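Local coordinates for succinoglycan biosynthesis protein (Bacillus cereus ATCC 14579, PDB 3B55) that is of unknown function but binds calcium and belongs to the erythromycin esterase family, its name suggesting a role in succinoglycan biosynthesis, at residues P67-V72 and V98-S103; I185-A190 and K250-I255; Q326-A329 and R335-S338. The protein carries 1 engineered substitution. All blocks are in the same frame, centred on the assembly; numbering follows the deposited sequence.

Contact 1 (P67-V72 and V98-S103); sequences PLKNMV and VKYLVS
Helix 68-72, which brings Leu-68, Lys-69 and Val-72 to the interface, crosses the end of helix 88-104 carrying Tyr-100 and Leu-101 at -75°, with segment axes 11.3 Å apart at closest approach and Lys-69 facing Leu-101 at a CA-CA separation of 8.2 Å. Axes that far apart have to be bridged by side chains, and Tyr-100 does most of this. Its CG stands anti to the backbone N (chi1 178°), which carries the ring across toward Leu-68 and Lys-69. There the ring slides past Leu-68 in the opposite direction: Leu-68 CB meets Tyr-100 CE2 at 3.8 Å, and Leu-68 CD2 lies 4.1 Å from Tyr-100 CD2. The phenol oxygen ends against the next residue, Tyr-100 OH standing 3.1 Å from Lys-69 CB, a tight fit for an oxygen and a methylene carbon, and 3.3 Å from Lys-69 N. The Lys-69 chain crosses the tyrosine at about a right angle and then leads its ammonium away from the interface, so only its base takes part, at the exposed margin. One turn further along the short helix, and at the residue next to the tyrosine, the contact is purely aliphatic and looser, with Val-72 CG2 at 4.1 Å from Leu-101 CD2. Nearby, Lys-69 O accepts a hydrogen bond from Lys-105 NZ, a polar tie just past the end of the longer helix. Val-72 and Leu-101 both rest on Val-78 of strand 77-82, while Leu-68 touches Phe-384 of strand 382-386. The arrangement is that of two steeply crossed helices that both rest on a largely parallel sheet in an alpha/beta fold, where helix 88-104 is the connection of the beta-alpha-beta crossover from strand 77-82 to strand 109-112.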
# COMPACT_ATOMS: atom_id res chain seq x y z
N PRO A 67 -13.33 -11.51 -15.58
CA PRO A 67 -14.19 -11.94 -14.46
C PRO A 67 -14.11 -11.00 -13.26
O PRO A 67 -14.95 -11.04 -12.36
CB PRO A 67 -13.66 -13.33 -14.13
CG PRO A 67 -13.21 -13.83 -15.49
CD PRO A 67 -12.49 -12.63 -16.04
N LEU A 68 -13.11 -10.13 -13.27
CA LEU A 68 -12.90 -9.19 -12.18
C LEU A 68 -13.90 -8.03 -12.23
O LEU A 68 -14.25 -7.45 -11.20
CB LEU A 68 -11.47 -8.65 -12.25
CG LEU A 68 -10.75 -8.21 -10.98
CD1 LEU A 68 -10.88 -9.27 -9.88
CD2 LEU A 68 -9.30 -7.97 -11.32
N LYS A 69 -14.39 -7.71 -13.42
CA LYS A 69 -15.35 -6.61 -13.57
C LYS A 69 -16.45 -6.69 -12.53
O LYS A 69 -16.62 -5.78 -11.71
CB LYS A 69 -15.96 -6.62 -14.98
CG LYS A 69 -16.84 -5.42 -15.30
CD LYS A 69 -17.49 -5.56 -16.67
CE LYS A 69 -18.27 -4.31 -17.06
NZ LYS A 69 -19.74 -4.45 -16.85
N ASN A 70 -17.20 -7.80 -12.54
CA ASN A 70 -18.29 -7.97 -11.59
C ASN A 70 -17.87 -8.30 -10.16
O ASN A 70 -18.65 -8.11 -9.24
CB ASN A 70 -19.27 -9.02 -12.10
CG ASN A 70 -20.04 -8.56 -13.32
OD1 ASN A 70 -20.37 -7.38 -13.44
ND2 ASN A 70 -20.34 -9.48 -14.22
N MSE A 71 -16.66 -8.80 -9.96
CA MSE A 71 -16.22 -9.11 -8.61
C MSE A 71 -16.01 -7.80 -7.86
O MSE A 71 -16.44 -7.64 -6.72
CB MSE A 71 -14.91 -9.89 -8.63
CG MSE A 71 -15.10 -11.36 -8.86
SE MSE A 71 -13.39 -12.23 -8.90
CE MSE A 71 -13.83 -13.71 -10.08
N VAL A 72 -15.33 -6.86 -8.51
CA VAL A 72 -15.05 -5.55 -7.93
C VAL A 72 -16.33 -4.74 -7.86
O VAL A 72 -16.56 -4.01 -6.90
CB VAL A 72 -14.00 -4.80 -8.77
CG1 VAL A 72 -13.80 -3.40 -8.23
CG2 VAL A 72 -12.70 -5.58 -8.75
N VAL A 98 -3.83 -3.54 -12.08
CA VAL A 98 -3.97 -2.09 -12.09
C VAL A 98 -4.40 -1.69 -13.50
O VAL A 98 -5.34 -0.93 -13.68
CB VAL A 98 -2.63 -1.40 -11.76
CG1 VAL A 98 -2.77 0.11 -11.89
CG2 VAL A 98 -2.20 -1.77 -10.35
N LYS A 99 -3.69 -2.24 -14.49
CA LYS A 99 -3.98 -1.98 -15.90
C LYS A 99 -5.45 -2.22 -16.21
O LYS A 99 -6.10 -1.41 -16.85
CB LYS A 99 -3.16 -2.91 -16.79
CG LYS A 99 -1.86 -2.34 -17.31
CD LYS A 99 -1.34 -3.26 -18.40
CE LYS A 99 -0.24 -2.62 -19.22
NZ LYS A 99 0.15 -3.49 -20.35
N TYR A 100 -5.95 -3.37 -15.75
CA TYR A 100 -7.35 -3.73 -15.97
C TYR A 100 -8.30 -2.76 -15.27
O TYR A 100 -9.26 -2.27 -15.87
CB TYR A 100 -7.61 -5.14 -15.46
CG TYR A 100 -9.06 -5.54 -15.63
CD1 TYR A 100 -9.55 -5.91 -16.87
CD2 TYR A 100 -9.95 -5.45 -14.55
CE1 TYR A 100 -10.90 -6.18 -17.06
CE2 TYR A 100 -11.30 -5.72 -14.73
CZ TYR A 100 -11.77 -6.08 -15.98
OH TYR A 100 -13.11 -6.31 -16.17
N LEU A 101 -8.05 -2.51 -13.98
CA LEU A 101 -8.89 -1.62 -13.20
C LEU A 101 -8.88 -0.19 -13.76
O LEU A 101 -9.90 0.49 -13.74
CB LEU A 101 -8.43 -1.63 -11.73
CG LEU A 101 -8.71 -2.93 -10.96
CD1 LEU A 101 -8.20 -2.83 -9.53
CD2 LEU A 101 -10.19 -3.23 -10.95
N VAL A 102 -7.73 0.26 -14.26
CA VAL A 102 -7.65 1.61 -14.82
C VAL A 102 -8.41 1.76 -16.15
O VAL A 102 -9.19 2.69 -16.32
CB VAL A 102 -6.18 2.03 -15.06
CG1 VAL A 102 -6.14 3.28 -15.94
CG2 VAL A 102 -5.48 2.30 -13.73
N SER A 103 -8.19 0.83 -17.08
CA SER A 103 -8.85 0.94 -18.38
C SER A 103 -10.24 0.32 -18.51
O SER A 103 -10.93 0.57 -19.49
CB SER A 103 -7.93 0.38 -19.48
OG SER A 103 -7.38 -0.87 -19.12

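Contact 2 (I185-A190 and K250-I255); sequences IEYIKA and KEFAWI
Tyr-187 and Ile-255 form the tight centre of this contact between two helices that run in broadly opposite but clearly inclined directions, 137° apart from N to C, and whose segment axes approach to 10.8 Å. Ile-255 CG1 sits over one face of the Tyr-187 ring, 3.7 Å from its centroid and 22° off the normal, which meets the geometry of a CH-pi contact. The atom is displaced toward the rim, hence its closest approach of 3.4 Å to Tyr-187 CG, while Ile-255 CD1 continues to Tyr-187 CB at 3.6 Å. A chi1 of -173° turns the tyrosine ring away from its own backbone nitrogen and across to Phe-252, whose ring presents its edge to Tyr-187 CE2. Tyr-187 OH passes 3.5 Å from Phe-252 CB, and this buried hydroxyl is satisfied by a hydrogen bond to Leu-245 O. The solvent side is looser. Exposed Glu-251 offers mainly its aliphatic base, CB lying 4.0 Å from Tyr-187 CE1, and its carboxylate plane is steeply inclined to the phenol ring. Away from the contact, the exposed Glu-186 and Lys-189 form a long salt bridge within their own helix. Beneath the buried side, Ile-188 and Ile-255 both touch Leu-238 of helix 221-240, and on the flank Trp-254 meets Trp-293 of helix 278-298 edge-to-face, placing the pair within an all-helical bundle.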
# COMPACT_ATOMS: atom_id res chain seq x y z
N ILE A 185 5.07 26.15 1.66
CA ILE A 185 5.74 27.45 1.56
C ILE A 185 5.33 28.18 0.28
O ILE A 185 4.93 29.35 0.31
CB ILE A 185 7.29 27.27 1.56
CG1 ILE A 185 7.78 26.93 2.97
CG2 ILE A 185 7.97 28.54 1.06
CD1 ILE A 185 7.56 28.04 4.00
N GLU A 186 5.42 27.47 -0.85
CA GLU A 186 5.08 28.04 -2.15
C GLU A 186 3.64 28.51 -2.30
O GLU A 186 3.39 29.54 -2.92
CB GLU A 186 5.41 27.03 -3.25
CG GLU A 186 6.90 26.90 -3.52
CD GLU A 186 7.53 28.24 -3.87
OE1 GLU A 186 7.04 28.89 -4.82
OE2 GLU A 186 8.50 28.64 -3.19
N TYR A 187 2.71 27.76 -1.73
CA TYR A 187 1.29 28.10 -1.84
C TYR A 187 0.90 29.32 -1.00
O TYR A 187 -0.00 30.07 -1.36
CB TYR A 187 0.43 26.91 -1.42
CG TYR A 187 -1.05 27.10 -1.65
CD1 TYR A 187 -1.63 26.81 -2.88
CD2 TYR A 187 -1.87 27.59 -0.63
CE1 TYR A 187 -3.00 26.98 -3.09
CE2 TYR A 187 -3.24 27.77 -0.83
CZ TYR A 187 -3.79 27.46 -2.06
OH TYR A 187 -5.14 27.63 -2.25
N ILE A 188 1.58 29.52 0.13
CA ILE A 188 1.29 30.65 1.01
C ILE A 188 1.90 31.91 0.42
O ILE A 188 1.32 32.99 0.48
CB ILE A 188 1.87 30.43 2.42
CG1 ILE A 188 1.30 29.13 3.01
CG2 ILE A 188 1.55 31.63 3.30
CD1 ILE A 188 1.66 28.90 4.47
N LYS A 189 3.09 31.75 -0.14
CA LYS A 189 3.83 32.84 -0.76
C LYS A 189 3.03 33.39 -1.94
O LYS A 189 2.92 34.60 -2.13
CB LYS A 189 5.19 32.31 -1.23
CG LYS A 189 6.18 33.37 -1.67
CD LYS A 189 7.57 32.75 -1.95
CE LYS A 189 8.17 32.12 -0.70
NZ LYS A 189 9.58 31.66 -0.91
N ALA A 190 2.44 32.48 -2.70
CA ALA A 190 1.65 32.83 -3.87
C ALA A 190 0.22 33.31 -3.57
O ALA A 190 -0.28 34.22 -4.23
CB ALA A 190 1.60 31.64 -4.84
N LYS A 250 -9.45 22.90 -4.84
CA LYS A 250 -8.84 21.58 -4.78
C LYS A 250 -7.34 21.66 -4.50
O LYS A 250 -6.75 20.68 -4.04
CB LYS A 250 -9.10 20.83 -6.08
CG LYS A 250 -10.55 20.37 -6.21
CD LYS A 250 -11.28 20.97 -7.42
CE LYS A 250 -12.66 20.33 -7.56
NZ LYS A 250 -13.29 20.59 -8.88
N GLU A 251 -6.73 22.81 -4.78
CA GLU A 251 -5.30 22.96 -4.53
C GLU A 251 -5.08 23.21 -3.04
O GLU A 251 -4.07 22.81 -2.48
CB GLU A 251 -4.72 24.13 -5.32
CG GLU A 251 -4.95 24.05 -6.82
CD GLU A 251 -4.16 25.09 -7.59
OE1 GLU A 251 -4.03 26.23 -7.08
OE2 GLU A 251 -3.68 24.78 -8.70
N PHE A 252 -6.03 23.89 -2.40
CA PHE A 252 -5.90 24.14 -0.97
C PHE A 252 -6.08 22.81 -0.25
O PHE A 252 -5.54 22.59 0.84
CB PHE A 252 -6.94 25.14 -0.49
CG PHE A 252 -6.96 25.32 1.01
CD1 PHE A 252 -7.81 24.56 1.81
CD2 PHE A 252 -6.09 26.23 1.62
CE1 PHE A 252 -7.80 24.71 3.20
CE2 PHE A 252 -6.07 26.39 3.00
CZ PHE A 252 -6.93 25.63 3.80
N ALA A 253 -6.84 21.91 -0.87
CA ALA A 253 -7.07 20.59 -0.29
C ALA A 253 -5.73 19.87 -0.23
O ALA A 253 -5.39 19.25 0.79
CB ALA A 253 -8.06 19.81 -1.15
N TRP A 254 -4.97 19.96 -1.31
CA TRP A 254 -3.66 19.33 -1.37
C TRP A 254 -2.74 19.86 -0.27
O TRP A 254 -2.12 19.10 0.46
CB TRP A 254 -2.97 19.57 -2.72
CG TRP A 254 -3.27 18.54 -3.77
CD1 TRP A 254 -4.15 18.65 -4.81
CD2 TRP A 254 -2.67 17.25 -3.90
NE1 TRP A 254 -4.14 17.51 -5.57
CE2 TRP A 254 -3.23 16.63 -5.03
CE3 TRP A 254 -1.70 16.55 -3.16
CZ2 TRP A 254 -2.87 15.34 -5.45
CZ3 TRP A 254 -1.34 15.28 -3.57
CH2 TRP A 254 -1.92 14.68 -4.70
N ILE A 255 -2.67 21.19 -0.18
CA ILE A 255 -1.81 21.84 0.81
C ILE A 255 -2.14 21.36 2.22
O ILE A 255 -1.25 20.98 2.97
CB ILE A 255 -1.97 23.37 0.73
CG1 ILE A 255 -1.63 23.84 -0.69
CG2 ILE A 255 -1.09 24.04 1.77
CD1 ILE A 255 -0.27 23.39 -1.20

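Contact 3 (Q326-A329 and R335-S338); sequences QHLA and RYVS
Val-310 O accepts two side-chain hydrogen bonds, one from Tyr-336 OH and one from Ser-338 OG, so the phenol that packs against Leu-328 and Ala-329 is fixed at its far end as well as along its ring. The two donors are alternate residues of one strand. The extended first torsion of Tyr-336 (chi1 174°) projects the ring from the strand toward the helix. Leu-328 CB stands over the centre of one face, 4.0 Å from the ring centroid and only 11° off the normal, a well-aligned CH-pi contact. Farther out, Leu-328 CD1 follows the same ring to Tyr-336 CZ at 4.0 Å, so the leucine lies along the phenol toward its hydroxyl. Ala-329 meets the inner part of the ring: its backbone N is 3.7 Å from Tyr-336 CD2, an oblique approach, and its CB lies 4.2 Å from the same carbon. Ile-77 of strand 77-82 touches both Leu-328 and Tyr-336. The calcium ion bound by His-85 and Glu-113 lies about 14 Å from the Tyr-336 side chain. Helix 324-332 thus folds back on the strand that follows it, closing the parallel crossover from strand 301-306 to strand 336-344 of an alpha/beta fold.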
# COMPACT_ATOMS: atom_id res chain seq x y z
N GLN A 326 -8.22 -2.63 8.10
CA GLN A 326 -9.36 -2.74 9.00
C GLN A 326 -10.10 -1.41 9.10
O GLN A 326 -11.32 -1.38 9.20
CB GLN A 326 -8.91 -3.18 10.39
CG GLN A 326 -8.41 -4.61 10.44
CD GLN A 326 -7.72 -4.92 11.73
OE1 GLN A 326 -8.31 -5.48 12.65
NE2 GLN A 326 -6.45 -4.54 11.83
N HIS A 327 -9.34 -0.31 9.05
CA HIS A 327 -9.93 1.02 9.13
C HIS A 327 -10.69 1.26 7.84
O HIS A 327 -11.78 1.82 7.85
CB HIS A 327 -8.84 2.10 9.27
CG HIS A 327 -7.90 1.87 10.41
ND1 HIS A 327 -8.32 1.73 11.71
CD2 HIS A 327 -6.55 1.80 10.44
CE1 HIS A 327 -7.27 1.59 12.50
NE2 HIS A 327 -6.18 1.64 11.76
N LEU A 328 -10.11 0.84 6.72
CA LEU A 328 -10.76 1.02 5.43
C LEU A 328 -12.07 0.23 5.34
O LEU A 328 -13.10 0.80 4.98
CB LEU A 328 -9.81 0.59 4.31
CG LEU A 328 -8.65 1.55 4.04
CD1 LEU A 328 -7.62 0.87 3.14
CD2 LEU A 328 -9.17 2.82 3.41
N ALA A 329 -12.04 -1.06 5.66
CA ALA A 329 -13.26 -1.86 5.61
C ALA A 329 -14.31 -1.27 6.55
O ALA A 329 -15.50 -1.19 6.21
CB ALA A 329 -12.96 -3.30 6.03
N ARG A 335 -17.90 -0.68 0.03
CA ARG A 335 -17.26 0.18 -0.95
C ARG A 335 -15.77 -0.11 -1.09
O ARG A 335 -15.13 0.36 -2.03
CB ARG A 335 -17.51 1.65 -0.64
CG ARG A 335 -18.94 2.09 -0.97
CD ARG A 335 -19.02 3.58 -1.24
NE ARG A 335 -18.71 4.36 -0.04
CZ ARG A 335 -17.98 5.47 -0.05
NH1 ARG A 335 -17.50 5.94 -1.19
NH2 ARG A 335 -17.76 6.11 1.09
N TYR A 336 -15.22 -0.87 -0.14
CA TYR A 336 -13.82 -1.25 -0.18
C TYR A 336 -13.75 -2.73 -0.52
O TYR A 336 -14.37 -3.54 0.15
CB TYR A 336 -13.16 -1.03 1.19
CG TYR A 336 -11.72 -1.52 1.27
CD1 TYR A 336 -10.76 -1.08 0.37
CD2 TYR A 336 -11.33 -2.43 2.26
CE1 TYR A 336 -9.45 -1.52 0.45
CE2 TYR A 336 -10.02 -2.88 2.34
CZ TYR A 336 -9.08 -2.42 1.43
OH TYR A 336 -7.78 -2.85 1.50
N VAL A 337 -13.01 -3.06 -1.58
CA VAL A 337 -12.84 -4.45 -1.98
C VAL A 337 -11.37 -4.76 -1.74
O VAL A 337 -10.50 -3.98 -2.11
CB VAL A 337 -13.17 -4.67 -3.48
CG1 VAL A 337 -12.69 -6.05 -3.91
CG2 VAL A 337 -14.67 -4.57 -3.69
N SER A 338 -11.10 -5.89 -1.10
CA SER A 338 -9.73 -6.27 -0.80
C SER A 338 -9.27 -7.49 -1.57
O SER A 338 -9.85 -8.57 -1.45
CB SER A 338 -9.59 -6.52 0.71
OG SER A 338 -8.30 -6.98 1.04

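Overall arrangement
From the N terminus the three contacts close in series, none nested in or crossing another. Contact 1 encloses strand 77-82, which lies between its two helices in the chain. Contact 2 closes a loop of 59 residues containing helices and no strand, within the helical part of the molecule. Contact 3 spans only five residues, the end of helix 324-332 and a short link into strand 336-344. Contacts 1 and 3 touch directly, Val-72 O lying 3.8 Å from Val-337 CG2, and both pack on strand 77-82. Contact 2 stands apart, its centre about 34 Å from that of contact 1 and its nearest atoms about 16 Å from either.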